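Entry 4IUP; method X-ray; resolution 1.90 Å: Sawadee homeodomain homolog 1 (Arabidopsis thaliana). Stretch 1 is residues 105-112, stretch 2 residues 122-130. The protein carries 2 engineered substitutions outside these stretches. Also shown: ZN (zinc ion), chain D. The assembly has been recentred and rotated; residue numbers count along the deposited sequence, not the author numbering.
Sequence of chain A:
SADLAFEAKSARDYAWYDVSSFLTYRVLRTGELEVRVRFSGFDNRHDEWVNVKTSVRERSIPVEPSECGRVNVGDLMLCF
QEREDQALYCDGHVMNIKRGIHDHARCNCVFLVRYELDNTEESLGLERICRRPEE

Stretch 1, residues 105-112: ARCNCVFL
Stretch 2, residues 122-130: ESLGLERIC

Contact between residues 105-112 and 122-130 of Sawadee homeodomain homolog 1, built round Phe111, Leu126 and Leu112; 514 Å² is buried, both sides summed. Strand 110-112 runs antiparallel to strand 122-124, with 151° between their N-to-C directions and a closest axis approach of 4.5 Å. Phe111 (phi/psi -108/113) and Leu124 (-123/150) form the hydrogen-bonded pair: Phe111 N donates to Leu124 O at 2.8 Å (165° at the hydrogen), and Leu124 N returns a bond to Phe111 O at 2.8 Å (173°). One residue along, Leu112 (-82/119) faces Ser123 (-87/120) in a non-hydrogen-bonded pair, CA to CA 4.3 Å. Here CA-H...O contacts flank the register, from Ser123 CA to Phe111 O and from Leu112 CA to Glu122 O, each 3.6 Å.

The side chains of Phe111 and Leu124 share one face of the sheet. Phe111, chi1 -56° (m) and chi2 -93°, covers the most surface. Ile129 CD1 lies over one face of its ring, 3.9 Å from the centroid of the Phe111 ring and 21° off the normal, a CH-pi contact that Ile129 reaches with chi1 63° (p) and chi2 177° (t). Phe111 CE2 also packs 3.9 Å from Leu126 CD1. The opposite sheet face carries Leu112 (t, chi2 75°, p) and Ser123 (chi1 m), where Leu112 CD1 comes 3.8 Å from Ser123 OG.

Past the paired strands, Leu126 (-57/-30) and Glu127 (-72/-6) form a 3-10 segment. The turn is held by Arg128 N to Gly125 O (3.1 Å) and Ile129 N to Leu126 O (3.3 Å). Leu126 points toward the first stretch; with chi1 -164° (t) and chi2 65° (p), its CD1 meets Phe111 while its CD2 lies 3.6 Å from Cys107 CB. Cys107 (chi1 170°, t) and Cys109 (-61°, m) bind zinc through SG, at 2.4 Å from Cys107 SG to ZN and 2.3 Å from Cys109 SG to ZN; Cys109 N donates to Cys107 SG at 3.4 Å.

Water occupies the gap beside this apolar contact. Leu126 N donates to water 1 O at 2.8 Å, and Cys109 O lies 2.7 Å from water 1 O. Waters 2 and 3 sit between Cys107 O and Glu127 OE1: from the water O these distances are 2.7 and 2.9 Å for water 2, 3.1 and 2.8 Å for water 3. Glu127 (chi1 p, chi2 m) also makes a long salt bridge, Arg106 NH2 to Glu127 OE1 3.9 Å; the oxygen lies well out of the guanidinium plane, so the attraction is between charges alone.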

# COMPACT_ATOMS: atom_id res chain seq x y z
N ALA A 105 21.27 2.10 9.58
CA ALA A 105 21.10 3.42 8.97
C ALA A 105 20.30 3.40 7.68
O ALA A 105 19.53 4.32 7.40
CB ALA A 105 22.46 4.08 8.74
N ARG A 106 20.49 2.35 6.89
CA ARG A 106 19.95 2.28 5.53
C ARG A 106 19.94 0.84 5.06
O ARG A 106 20.95 0.15 5.13
CB ARG A 106 20.82 3.11 4.58
CG ARG A 106 20.37 3.13 3.12
CD ARG A 106 19.47 4.30 2.90
NE ARG A 106 18.98 4.46 1.53
CZ ARG A 106 17.92 5.20 1.23
NH1 ARG A 106 17.27 5.82 2.21
NH2 ARG A 106 17.50 5.33 -0.03
N CYS A 107 18.79 0.39 4.57
CA CYS A 107 18.71 -0.95 3.99
C CYS A 107 19.07 -0.89 2.50
O CYS A 107 18.56 -0.03 1.78
CB CYS A 107 17.32 -1.53 4.20
SG CYS A 107 16.99 -3.05 3.29
N ASN A 108 19.96 -1.78 2.07
CA ASN A 108 20.32 -1.92 0.65
C ASN A 108 19.90 -3.27 0.05
O ASN A 108 20.40 -3.68 -1.00
CB ASN A 108 21.82 -1.64 0.42
CG ASN A 108 22.74 -2.62 1.14
OD1 ASN A 108 22.29 -3.52 1.85
ND2 ASN A 108 24.05 -2.44 0.96
N CYS A 109 18.98 -3.96 0.73
CA CYS A 109 18.37 -5.16 0.17
C CYS A 109 17.50 -4.77 -1.03
O CYS A 109 16.97 -3.64 -1.10
CB CYS A 109 17.54 -5.90 1.23
SG CYS A 109 18.50 -6.47 2.66
N VAL A 110 17.38 -5.69 -1.99
CA VAL A 110 16.58 -5.45 -3.20
C VAL A 110 15.38 -6.39 -3.22
O VAL A 110 15.53 -7.61 -3.21
CB VAL A 110 17.42 -5.60 -4.50
CG1 VAL A 110 16.57 -5.30 -5.73
CG2 VAL A 110 18.64 -4.69 -4.48
N PHE A 111 14.19 -5.81 -3.27
CA PHE A 111 12.94 -6.56 -3.22
C PHE A 111 12.31 -6.53 -4.60
O PHE A 111 11.91 -5.46 -5.07
CB PHE A 111 11.99 -5.96 -2.17
CG PHE A 111 12.60 -5.86 -0.79
CD1 PHE A 111 12.41 -6.88 0.15
CD2 PHE A 111 13.34 -4.74 -0.42
CE1 PHE A 111 12.97 -6.79 1.43
CE2 PHE A 111 13.91 -4.64 0.85
CZ PHE A 111 13.72 -5.67 1.78
N LEU A 112 12.24 -7.68 -5.25
CA LEU A 112 11.52 -7.77 -6.52
C LEU A 112 10.04 -7.94 -6.19
O LEU A 112 9.64 -8.89 -5.51
CB LEU A 112 12.03 -8.94 -7.37
CG LEU A 112 11.31 -9.18 -8.71
CD1 LEU A 112 11.71 -8.15 -9.74
CD2 LEU A 112 11.58 -10.59 -9.22
N GLU A 122 8.96 -5.06 -10.62
CA GLU A 122 9.90 -3.97 -10.40
C GLU A 122 10.79 -4.31 -9.21
O GLU A 122 10.32 -4.88 -8.23
CB GLU A 122 9.15 -2.66 -10.14
CG GLU A 122 10.04 -1.43 -9.96
CD GLU A 122 9.29 -0.11 -9.93
OE1 GLU A 122 8.03 -0.10 -9.90
OE2 GLU A 122 9.96 0.95 -9.92
N SER A 123 12.07 -3.97 -9.31
CA SER A 123 12.99 -4.09 -8.19
C SER A 123 12.95 -2.82 -7.35
O SER A 123 13.23 -1.73 -7.85
CB SER A 123 14.41 -4.36 -8.70
OG SER A 123 14.47 -5.64 -9.31
N LEU A 124 12.58 -2.96 -6.08
CA LEU A 124 12.42 -1.83 -5.17
C LEU A 124 13.30 -1.95 -3.94
O LEU A 124 13.60 -3.06 -3.48
CB LEU A 124 10.95 -1.67 -4.74
CG LEU A 124 9.92 -1.34 -5.83
CD1 LEU A 124 8.52 -1.33 -5.25
CD2 LEU A 124 10.22 0.00 -6.47
N GLY A 125 13.71 -0.81 -3.40
CA GLY A 125 14.39 -0.77 -2.12
C GLY A 125 13.37 -0.65 -1.00
O GLY A 125 12.17 -0.38 -1.23
N LEU A 126 13.84 -0.85 0.23
CA LEU A 126 12.99 -0.76 1.41
C LEU A 126 12.29 0.61 1.49
O LEU A 126 11.18 0.72 2.01
CB LEU A 126 13.79 -1.03 2.69
CG LEU A 126 12.94 -1.33 3.94
CD1 LEU A 126 12.18 -2.64 3.76
CD2 LEU A 126 13.82 -1.37 5.19
N GLU A 127 12.95 1.64 0.97
CA GLU A 127 12.45 3.01 1.06
C GLU A 127 11.23 3.29 0.18
O GLU A 127 10.66 4.38 0.24
CB GLU A 127 13.59 4.01 0.78
CG GLU A 127 13.95 4.22 -0.71
CD GLU A 127 14.72 3.06 -1.35
OE1 GLU A 127 15.24 2.18 -0.62
OE2 GLU A 127 14.81 3.05 -2.60
N ARG A 128 10.84 2.32 -0.64
CA ARG A 128 9.67 2.46 -1.51
C ARG A 128 8.57 1.43 -1.22
O ARG A 128 7.63 1.29 -1.99
CB ARG A 128 10.07 2.41 -2.99
CG ARG A 128 10.94 3.59 -3.40
CD ARG A 128 10.91 3.90 -4.89
NE ARG A 128 11.68 5.12 -5.13
CZ ARG A 128 11.53 5.95 -6.16
NH1 ARG A 128 10.64 5.71 -7.12
NH2 ARG A 128 12.30 7.03 -6.22
N ILE A 129 8.70 0.71 -0.11
CA ILE A 129 7.70 -0.29 0.24
C ILE A 129 7.24 -0.16 1.69
O ILE A 129 8.03 0.21 2.57
CB ILE A 129 8.19 -1.74 -0.09
CG1 ILE A 129 9.43 -2.12 0.73
CG2 ILE A 129 8.47 -1.91 -1.60
CD1 ILE A 129 9.90 -3.57 0.48
N CYS A 130 5.97 -0.45 1.93
CA CYS A 130 5.40 -0.41 3.28
C CYS A 130 4.71 -1.73 3.59
O CYS A 130 4.12 -2.34 2.70
CB CYS A 130 4.38 0.72 3.42
SG CYS A 130 5.11 2.36 3.67
ZN ZN D . 17.98 -4.93 4.34
O HOH W 1 16.57 -1.48 0.42
O HOH W 2 16.55 1.70 1.95
O HOH W 3 17.65 0.77 -1.04